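Side-chain contacts in putative epoxide hydrolase protein (PDB 5BOV), which is probably a hydrolase of the alpha/beta hydrolase fold, perhaps acting on epoxides or monoacylglycerols: residues A[43-46]-A[47-50]; A[88-91]-A[92-96]; A[112-115]-A[116-120]; A[167-170]-A[171-175]; A[202-206]-A[207-211]. All coordinates share one frame; numbering follows the deposited sequence.

Contact 1 (A[43-46]-A[47-50])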
# COMPACT_ATOMS: atom_id res chain seq x y z
N ASP A 43 3.48 -4.04 -7.04
CA ASP A 43 4.57 -4.47 -6.16
C ASP A 43 5.65 -3.39 -6.03
O ASP A 43 5.38 -2.24 -6.38
CB ASP A 43 5.18 -5.82 -6.59
CG ASP A 43 6.12 -5.71 -7.76
OD1 ASP A 43 6.13 -4.68 -8.45
OD2 ASP A 43 6.73 -6.77 -8.04
N ILE A 44 6.83 -3.75 -5.54
CA ILE A 44 7.91 -2.80 -5.33
C ILE A 44 8.31 -2.03 -6.60
O ILE A 44 8.90 -0.95 -6.55
CB ILE A 44 9.16 -3.46 -4.70
CG1 ILE A 44 9.78 -4.50 -5.62
CG2 ILE A 44 8.77 -4.04 -3.33
CD1 ILE A 44 11.11 -4.98 -5.15
N GLN A 45 8.04 -2.61 -7.80
CA GLN A 45 8.39 -1.90 -9.01
C GLN A 45 7.68 -0.58 -9.18
O GLN A 45 8.08 0.29 -9.97
CB GLN A 45 8.17 -2.78 -10.26
CG GLN A 45 8.93 -4.10 -10.28
CD GLN A 45 10.43 -4.00 -9.95
OE1 GLN A 45 10.96 -4.91 -9.23
NE2 GLN A 45 11.08 -3.06 -10.45
N SER A 46 6.60 -0.37 -8.42
CA SER A 46 5.93 0.91 -8.38
C SER A 46 6.91 2.06 -7.96
O SER A 46 6.68 3.20 -8.36
CB SER A 46 4.82 0.88 -7.34
OG SER A 46 3.78 -0.03 -7.67
N TYR A 47 8.00 1.68 -7.28
CA TYR A 47 8.99 2.62 -6.80
C TYR A 47 10.34 2.42 -7.42
O TYR A 47 11.30 3.03 -6.96
CB TYR A 47 9.05 2.51 -5.28
CG TYR A 47 7.71 2.78 -4.61
CD1 TYR A 47 7.19 4.07 -4.57
CD2 TYR A 47 6.95 1.74 -4.07
CE1 TYR A 47 6.01 4.36 -3.93
CE2 TYR A 47 5.72 2.00 -3.45
CZ TYR A 47 5.24 3.29 -3.40
OH TYR A 47 4.06 3.58 -2.76
N ALA A 48 10.41 1.77 -8.58
CA ALA A 48 11.72 1.53 -9.20
C ALA A 48 12.35 2.79 -9.68
O ALA A 48 13.60 2.81 -9.88
CB ALA A 48 11.61 0.52 -10.33
N GLN A 49 11.58 3.81 -10.04
CA GLN A 49 12.12 5.13 -10.39
C GLN A 49 12.11 6.10 -9.23
O GLN A 49 13.12 6.84 -9.01
CB GLN A 49 11.43 5.74 -11.60
CG GLN A 49 11.62 4.85 -12.80
CD GLN A 49 10.97 5.45 -14.06
OE1 GLN A 49 9.75 5.51 -14.18
NE2 GLN A 49 11.80 5.83 -15.06
N VAL A 50 11.09 6.06 -8.41
CA VAL A 50 11.03 6.94 -7.23
C VAL A 50 12.18 6.69 -6.29
O VAL A 50 12.83 7.65 -5.80
CB VAL A 50 9.70 6.73 -6.47
CG1 VAL A 50 9.69 7.39 -5.10
CG2 VAL A 50 8.53 7.17 -7.32
O HOH W 1 8.79 4.48 -9.63

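Contact 2 (A[88-91]-A[92-96])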
# COMPACT_ATOMS: atom_id res chain seq x y z
N MSE A 88 -0.85 -5.73 8.29
CA MSE A 88 0.16 -5.15 7.45
C MSE A 88 0.85 -4.00 8.12
O MSE A 88 2.07 -3.85 7.96
CB MSE A 88 -0.43 -4.72 6.10
CG MSE A 88 -1.04 -5.95 5.41
SE MSE A 88 -1.69 -5.43 3.65
CE MSE A 88 -2.98 -6.92 3.43
N ALA A 89 0.12 -3.16 8.87
CA ALA A 89 0.74 -2.10 9.63
C ALA A 89 1.73 -2.67 10.66
O ALA A 89 2.88 -2.19 10.77
CB ALA A 89 -0.32 -1.25 10.31
N ALA A 90 1.31 -3.73 11.36
CA ALA A 90 2.21 -4.38 12.33
C ALA A 90 3.47 -4.89 11.64
O ALA A 90 4.57 -4.75 12.20
CB ALA A 90 1.49 -5.51 13.04
N ASP A 91 3.33 -5.45 10.41
CA ASP A 91 4.46 -5.96 9.65
C ASP A 91 5.51 -4.81 9.44
O ASP A 91 6.73 -5.00 9.55
CB ASP A 91 4.09 -6.43 8.26
CG ASP A 91 3.18 -7.66 8.21
OD1 ASP A 91 3.26 -8.50 9.17
OD2 ASP A 91 2.49 -7.80 7.18
N ILE A 92 5.01 -3.63 9.11
CA ILE A 92 5.90 -2.52 8.85
C ILE A 92 6.63 -2.03 10.08
O ILE A 92 7.82 -1.68 10.05
CB ILE A 92 5.19 -1.36 8.05
CG1 ILE A 92 4.69 -1.88 6.70
CG2 ILE A 92 6.09 -0.14 7.90
CD1 ILE A 92 5.68 -2.69 5.85
N VAL A 93 5.93 -2.01 11.21
CA VAL A 93 6.53 -1.63 12.47
C VAL A 93 7.61 -2.69 12.85
O VAL A 93 8.70 -2.32 13.27
CB VAL A 93 5.54 -1.46 13.62
CG1 VAL A 93 6.25 -1.21 14.96
CG2 VAL A 93 4.63 -0.32 13.30
N HIS A 94 7.30 -3.99 12.68
CA HIS A 94 8.31 -5.02 12.92
C HIS A 94 9.51 -4.86 11.99
O HIS A 94 10.68 -5.07 12.41
CB HIS A 94 7.71 -6.41 12.71
CG HIS A 94 6.78 -6.82 13.79
ND1 HIS A 94 7.12 -6.83 15.14
CD2 HIS A 94 5.54 -7.34 13.71
CE1 HIS A 94 6.08 -7.26 15.83
NE2 HIS A 94 5.11 -7.57 15.00
N LEU A 95 9.27 -4.46 10.73
CA LEU A 95 10.41 -4.21 9.80
C LEU A 95 11.25 -3.05 10.29
O LEU A 95 12.50 -3.11 10.27
CB LEU A 95 9.86 -3.89 8.39
CG LEU A 95 10.85 -3.55 7.32
CD1 LEU A 95 11.79 -4.72 7.04
CD2 LEU A 95 10.13 -3.11 6.03
N MSE A 96 10.60 -1.97 10.73
CA MSE A 96 11.32 -0.78 11.24
C MSE A 96 12.16 -1.18 12.42
O MSE A 96 13.37 -0.85 12.51
CB MSE A 96 10.33 0.35 11.59
CG MSE A 96 9.82 1.03 10.30
SE MSE A 96 8.45 2.33 10.84
CE MSE A 96 9.74 3.62 11.37

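Contact 3 (A[112-115]-A[116-120])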
# COMPACT_ATOMS: atom_id res chain seq x y z
N GLY A 112 -0.94 0.06 0.45
CA GLY A 112 0.17 0.70 1.05
C GLY A 112 -0.14 2.04 1.73
O GLY A 112 0.48 2.40 2.72
N ALA A 113 -1.07 2.78 1.16
CA ALA A 113 -1.55 4.01 1.76
C ALA A 113 -2.30 3.70 3.03
O ALA A 113 -2.13 4.34 4.06
CB ALA A 113 -2.41 4.84 0.85
N ARG A 114 -3.23 2.72 2.96
CA ARG A 114 -3.93 2.27 4.16
C ARG A 114 -2.99 1.85 5.26
O ARG A 114 -3.10 2.28 6.40
CB ARG A 114 -4.84 1.14 3.81
CG ARG A 114 -5.67 0.64 4.93
CD ARG A 114 -6.44 -0.62 4.52
NE ARG A 114 -5.52 -1.73 4.38
CZ ARG A 114 -5.74 -2.84 3.70
NH1 ARG A 114 -6.85 -3.03 3.01
NH2 ARG A 114 -4.81 -3.81 3.74
N THR A 115 -1.93 1.11 4.88
CA THR A 115 -1.00 0.62 5.82
C THR A 115 -0.18 1.80 6.45
O THR A 115 -0.05 1.87 7.67
CB THR A 115 -0.01 -0.38 5.15
OG1 THR A 115 -0.75 -1.51 4.64
CG2 THR A 115 0.98 -0.86 6.08
N ALA A 116 0.29 2.72 5.62
CA ALA A 116 1.00 3.88 6.14
C ALA A 116 0.12 4.76 7.02
O ALA A 116 0.58 5.25 8.04
CB ALA A 116 1.53 4.73 4.97
N ASP A 117 -1.16 4.94 6.62
CA ASP A 117 -2.13 5.66 7.36
C ASP A 117 -2.23 5.04 8.81
O ASP A 117 -2.27 5.78 9.81
CB ASP A 117 -3.49 5.65 6.76
CG ASP A 117 -3.60 6.45 5.47
OD1 ASP A 117 -2.64 7.14 5.06
OD2 ASP A 117 -4.64 6.23 4.83
N ILE A 118 -2.36 3.71 8.88
CA ILE A 118 -2.50 3.04 10.14
C ILE A 118 -1.24 3.23 11.00
O ILE A 118 -1.39 3.50 12.22
CB ILE A 118 -2.82 1.54 9.95
CG1 ILE A 118 -4.19 1.40 9.36
CG2 ILE A 118 -2.74 0.77 11.32
CD1 ILE A 118 -4.49 0.01 8.82
N VAL A 119 -0.05 3.08 10.43
CA VAL A 119 1.15 3.30 11.21
C VAL A 119 1.16 4.71 11.78
O VAL A 119 1.46 4.92 12.96
CB VAL A 119 2.44 3.01 10.43
CG1 VAL A 119 3.63 3.19 11.28
CG2 VAL A 119 2.39 1.58 9.97
N ALA A 120 0.79 5.71 10.95
CA ALA A 120 0.78 7.05 11.40
C ALA A 120 -0.25 7.31 12.48
O ALA A 120 -0.03 8.14 13.37
CB ALA A 120 0.57 7.98 10.20

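Contact 4 (A[167-170]-A[171-175])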
# COMPACT_ATOMS: atom_id res chain seq x y z
N GLY A 167 -14.79 -16.69 -7.11
CA GLY A 167 -13.82 -15.63 -7.20
C GLY A 167 -12.43 -16.02 -6.76
O GLY A 167 -11.43 -15.62 -7.37
N GLU A 168 -12.34 -16.74 -5.68
CA GLU A 168 -11.06 -17.26 -5.24
C GLU A 168 -10.45 -18.13 -6.35
O GLU A 168 -9.28 -18.02 -6.70
CB GLU A 168 -11.17 -18.04 -3.94
CG GLU A 168 -9.81 -18.68 -3.55
CD GLU A 168 -9.78 -19.40 -2.20
OE1 GLU A 168 -10.71 -19.21 -1.40
OE2 GLU A 168 -8.82 -20.20 -1.96
N ALA A 169 -11.28 -19.06 -6.88
CA ALA A 169 -10.79 -19.92 -7.93
C ALA A 169 -10.37 -19.15 -9.21
O ALA A 169 -9.37 -19.48 -9.82
CB ALA A 169 -11.86 -21.00 -8.27
N GLY A 170 -11.16 -18.16 -9.60
CA GLY A 170 -10.84 -17.33 -10.73
C GLY A 170 -9.53 -16.60 -10.54
O GLY A 170 -8.69 -16.52 -11.45
N TYR A 171 -9.34 -16.06 -9.34
CA TYR A 171 -8.13 -15.26 -9.10
C TYR A 171 -6.92 -16.15 -9.10
O TYR A 171 -5.85 -15.78 -9.56
CB TYR A 171 -8.25 -14.38 -7.84
CG TYR A 171 -7.16 -13.30 -7.78
CD1 TYR A 171 -7.04 -12.36 -8.82
CD2 TYR A 171 -6.27 -13.25 -6.73
CE1 TYR A 171 -6.00 -11.43 -8.79
CE2 TYR A 171 -5.22 -12.32 -6.69
CZ TYR A 171 -5.12 -11.41 -7.70
OH TYR A 171 -4.09 -10.47 -7.73
N ARG A 172 -7.09 -17.34 -8.54
CA ARG A 172 -5.99 -18.33 -8.51
C ARG A 172 -5.67 -18.86 -9.89
O ARG A 172 -4.50 -18.99 -10.26
CB ARG A 172 -6.29 -19.47 -7.57
CG ARG A 172 -5.18 -20.53 -7.52
CD ARG A 172 -5.37 -21.46 -6.36
NE ARG A 172 -4.94 -20.83 -5.12
CZ ARG A 172 -5.71 -20.57 -4.07
NH1 ARG A 172 -7.00 -20.86 -4.04
NH2 ARG A 172 -5.13 -20.00 -3.01
N GLN A 173 -6.68 -19.23 -10.66
CA GLN A 173 -6.42 -19.77 -11.99
C GLN A 173 -5.90 -18.73 -13.01
O GLN A 173 -5.20 -19.09 -13.97
CB GLN A 173 -7.69 -20.35 -12.57
CG GLN A 173 -8.09 -21.61 -11.85
CD GLN A 173 -9.44 -22.14 -12.38
OE1 GLN A 173 -9.83 -21.88 -13.55
NE2 GLN A 173 -10.17 -22.81 -11.52
N ASN A 174 -6.34 -17.48 -12.85
CA ASN A 174 -6.20 -16.42 -13.84
C ASN A 174 -5.48 -15.18 -13.20
O ASN A 174 -5.79 -14.09 -13.65
CB ASN A 174 -7.60 -15.92 -14.36
CG ASN A 174 -8.43 -17.04 -14.97
OD1 ASN A 174 -7.88 -17.91 -15.65
ND2 ASN A 174 -9.77 -17.02 -14.76
N THR A 175 -4.50 -15.40 -12.32
CA THR A 175 -3.94 -14.28 -11.54
C THR A 175 -3.39 -13.21 -12.48
O THR A 175 -3.69 -12.00 -12.35
CB THR A 175 -2.88 -14.69 -10.57
OG1 THR A 175 -3.26 -15.88 -9.91
CG2 THR A 175 -2.57 -13.61 -9.66
O HOH W 2 -6.41 -19.61 -0.74

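Contact 5 (A[202-206]-A[207-211])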
# COMPACT_ATOMS: atom_id res chain seq x y z
N ARG A 202 5.19 -11.36 -11.81
CA ARG A 202 6.03 -12.36 -11.22
C ARG A 202 5.86 -12.41 -9.69
O ARG A 202 5.83 -13.50 -9.05
CB ARG A 202 7.54 -12.14 -11.75
CG ARG A 202 8.56 -13.07 -11.15
CD ARG A 202 10.07 -12.74 -11.45
NE ARG A 202 10.78 -13.59 -10.48
CZ ARG A 202 10.97 -14.93 -10.59
NH1 ARG A 202 10.60 -15.65 -11.69
NH2 ARG A 202 11.59 -15.58 -9.58
N ALA A 203 5.78 -11.24 -9.06
CA ALA A 203 5.61 -11.15 -7.64
C ALA A 203 4.24 -11.56 -7.16
O ALA A 203 4.09 -12.01 -6.03
CB ALA A 203 5.91 -9.72 -7.16
N LEU A 204 3.22 -11.49 -8.05
CA LEU A 204 1.90 -12.00 -7.73
C LEU A 204 1.78 -13.48 -7.70
O LEU A 204 0.74 -14.01 -7.33
CB LEU A 204 0.85 -11.40 -8.68
CG LEU A 204 0.93 -9.86 -8.89
CD1 LEU A 204 -0.15 -9.37 -9.86
CD2 LEU A 204 0.83 -9.07 -7.58
N ASP A 205 2.81 -14.20 -8.19
CA ASP A 205 2.84 -15.67 -8.14
C ASP A 205 3.35 -16.18 -6.80
O ASP A 205 3.35 -17.37 -6.59
CB ASP A 205 3.69 -16.19 -9.31
CG ASP A 205 3.04 -15.96 -10.65
OD1 ASP A 205 1.77 -15.94 -10.77
OD2 ASP A 205 3.78 -15.77 -11.63
N ASN A 206 3.65 -15.32 -5.86
CA ASN A 206 3.88 -15.70 -4.48
C ASN A 206 2.80 -16.66 -4.01
O ASN A 206 1.60 -16.42 -4.23
CB ASN A 206 3.91 -14.40 -3.61
CG ASN A 206 4.14 -14.68 -2.12
OD1 ASN A 206 3.31 -15.24 -1.48
ND2 ASN A 206 5.24 -14.17 -1.57
N PRO A 207 3.19 -17.75 -3.32
CA PRO A 207 2.18 -18.76 -2.98
C PRO A 207 1.10 -18.34 -1.99
O PRO A 207 0.06 -19.00 -1.90
CB PRO A 207 3.01 -19.90 -2.38
CG PRO A 207 4.29 -19.33 -2.00
CD PRO A 207 4.55 -18.16 -2.97
N ASP A 208 1.30 -17.21 -1.32
CA ASP A 208 0.30 -16.66 -0.45
C ASP A 208 -0.54 -15.54 -1.10
O ASP A 208 -1.45 -15.02 -0.45
CB ASP A 208 0.98 -16.00 0.76
CG ASP A 208 1.90 -16.97 1.55
OD1 ASP A 208 1.43 -18.11 1.75
OD2 ASP A 208 3.02 -16.52 1.93
N HIS A 209 -0.23 -15.14 -2.35
CA HIS A 209 -0.84 -13.95 -2.87
C HIS A 209 -2.38 -14.04 -2.95
O HIS A 209 -3.09 -13.10 -2.61
CB HIS A 209 -0.30 -13.64 -4.27
CG HIS A 209 -0.92 -12.40 -4.86
ND1 HIS A 209 -0.69 -11.16 -4.32
CD2 HIS A 209 -1.85 -12.25 -5.81
CE1 HIS A 209 -1.44 -10.28 -4.96
NE2 HIS A 209 -2.16 -10.94 -5.86
N VAL A 210 -2.86 -15.17 -3.42
CA VAL A 210 -4.32 -15.33 -3.54
C VAL A 210 -4.92 -15.27 -2.18
O VAL A 210 -5.95 -14.57 -2.00
CB VAL A 210 -4.69 -16.62 -4.30
CG1 VAL A 210 -6.19 -16.91 -4.23
CG2 VAL A 210 -4.25 -16.49 -5.75
N ALA A 211 -4.37 -16.06 -1.24
CA ALA A 211 -4.97 -16.14 0.07
C ALA A 211 -5.03 -14.74 0.70
O ALA A 211 -6.04 -14.36 1.32
CB ALA A 211 -4.22 -17.10 0.96
O HOH W 3 -1.10 -17.28 -4.72

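Contact 1 (A[43-46]-A[47-50])
Ile44 O and Gln45 O receive the backbone N-H groups of Tyr47 and Ala48, and these two bonds wind the chain into the short 3-10 turn that an Asx turn begins. In the alpha/beta hydrolase fold this piece lies in the loop between strand 32-37 and helix 50-56. Asp43 starts the Asx turn: its OD1 takes the N-H of Gln45 at 2.9 Å, met from well above the carboxylate plane, and the same oxygen has a second partner in the hydroxyl of Thr200. Asp43 O meanwhile accepts the N-H of Ser46. Ile44 turns its side chain against Val63 and Tyr65 of strand 59-74, while its carbonyl takes Tyr47 N at 2.9 Å with the N-H pointing almost straight at the oxygen (163°). Gln45 repeats the pattern one residue on, with Ala48 N 3.1 Å from Gln45 O. The Gln45 chain, bent at its second torsion (chi2 -49°), folds forward until NE2 lies 3.6 Å from the methyl CB of Ala48. Ser46 closes the segment. Its CB sits over one face of the Tyr47 ring, toward the rim, in a CH-pi contact. Tyr47 is buried between Val63, Pro287 and Phe109, which lies within what is probably the nucleophile elbow, and its OH bonds to Leu37 O at the end of strand 32-37. On the backbone side, a water bridges Ser46 O (2.8 Å) and Gln49 N (2.9 Å), donating to the first and accepting from the second.

Contact 2 (A[88-91]-A[92-96])
His94 lays its imidazole back along the helix toward Ala90, one turn earlier, so that CD2 comes to 3.2 Å from Ala90 O. The ring takes this course because its first torsion places CG beside the backbone N and opposite the carbonyl carbon (chi1 -73°), sending it toward the preceding turn. The methyl of Ala90 stands farther off, its CB 4.5 Å from His94 CD2. Ile92 bends the same way on another face of the helix: its CG1 branch runs back to Met88, 3.5 Å from Met88 O, while CG2 lies anti to the backbone N. Val93 sets its CG2 branch 3.6 Å from Ala89 O. These are the i to i+4 neighbours of helix 85-98, which packs on the central sheet of the alpha/beta hydrolase fold, and the backbone bonds beneath them follow the same spacing. The bond from His94 N to Ala90 O, 2.9 Å long, is nearly straight at 169°. The side chains then part to different surroundings. Ile92 and Leu95 meet Pro64 of strand 59-74, and Ala89 and Met88, the latter present as selenomethionine, face helix 111-122. Asp91 carries the buried charge: its OD2 forms a salt bridge with Arg67, which would be expected to stabilise the ionised carboxylate. Its backbone oxygen takes Leu95 N at 2.9 Å, and Leu95 CB lies 3.5 Å from that oxygen.

Contact 3 (A[112-115]-A[116-120])
Asp117 sets its carboxylate beside the carbonyl of Ala113, one turn back in the helix that follows strand 104-108 in a beta-alpha-beta unit and opens at what is probably the nucleophile elbow, a pattern that includes Gly112. The two groups are both acceptors, with Asp117 OD1 3.0 Å from Ala113 O, so they share no bond. Each is satisfied by other donors. Ala113 O takes the backbone N-H of Asp117 at 2.8 Å, whereas OD1 is bonded to the hydroxyl of Ser132 and OD2 to the amide of Leu137. These outside donors may offset the repulsion. Along the same helix Gly112 O, Arg114 O and Thr115 O receive the N-H groups of Ala116, Ile118 and Val119. Thr115 OG1 turns back to Trp111 O, with CG2 anti to the backbone N and turned to Ala89 of helix 85-98. Arg114 sends its guanidinium away: NH1 meets Asn216 OD1, and a cation-pi contact joins the group to Trp111. Only its aliphatic stem stays with the second segment, running alongside Ile118 in the same direction, with Arg114 CG 4.1 Å from Ile118 CD1.

Contact 4 (A[167-170]-A[171-175])
Glu168 and Arg172 lie side by side along helix 165-173 and meet in a salt bridge, Glu168 OE2 to Arg172 NH1, 2.8 Å long and nearly straight at 168°. The carboxylate oxygen enters in the plane of the guanidinium, at its edge, and uses the anti lone pair, although the planes of the two groups are turned 65° apart. Both chains leave the backbone with CG opposite N, and Arg172 then bends at its third torsion (chi3 -78°) to bring NH1 back to the acid. A water completes the ring, giving a proton to OE2 and accepting one from Arg172 NH2 at 2.6 Å. This is the solvent side of the helix, where Gln173 also lies along the helix with CG 3.2 Å from Ala169 O. The opposite character belongs to Tyr171, which is buried. Its CB rests 3.4 Å from Gly167 O, its ring meets those of Phe162 and Phe178, and its OH bonds to His209 at the start of helix 209-220. Thr175 covers part of one ring face with CG2, and its OG1 donates to Tyr171 O at 2.6 Å where the helix ends. The single-point salt bridge, with a water joining OE2 and NH2, probably restrains two chains that would otherwise be mobile in solvent, whereas the buried Tyr171 hydroxyl has its hydrogen-bonding need met by His209.

Contact 5 (A[202-206]-A[207-211])
One face of the His209 imidazole lies against Leu204, whose CD2 stands over the ring in a CH-pi contact 4.0 Å from its centroid, with CB also above the plane but toward the rim. Leu204 and His209 run side by side in the same direction. Other aromatic groups surround the imidazole: the ring of Trp40 meets it almost parallel, Tyr69 edge-to-face, and Tyr171 at an intermediate angle. Both ring nitrogens are engaged, ND1 with Gly68 O and NE2 with the hydroxyl of Tyr171, so the rotation of the ring is fixed from two ends. Near the base of the ring, Leu204 O approaches His209 CB to 3.3 Å. The side chains of Asn206 and Pro207 cross at about a right angle. Asn206 CG lies opposite the backbone N (chi1 180°), which swings OD1 forward to accept Asp208 N at 2.8 Å, while ND2 is held by Gly70 O and Thr72 O. Asn206 O takes His209 N at 2.9 Å from above the carbonyl plane and also receives a proton from a water that accepts Val210 N. Asp208, which forms a salt bridge with Arg81, keeps its CB 3.3 Å from Asn206 OD1. The bond from His209 N to Asn206 O closes a type I beta turn, and the one from Asp208 N to Asn206 OD1 is the capping bond of the turn that leads into helix 209-220.

In the fold
All five contacts are local and follow one another in series along the chain, so none nests or crosses. Contact 1 shapes the loop between strand 32-37 and helix 50-56. Contacts 2 and 3 lie within helices 85-98 and 111-122, spanning successive turns, and the two helices pack against each other through Ala89 and Ile118 and through Met88 with Arg114 and Thr115. Contact 4 lies near the end of helix 165-173, and contact 5 turns the loop after helix 194-201 into helix 209-220. These two meet through Tyr171 and His209, and through Arg172 and Val210. Contact 5 also reaches back to contact 1, where Ala203 packs on Asp43.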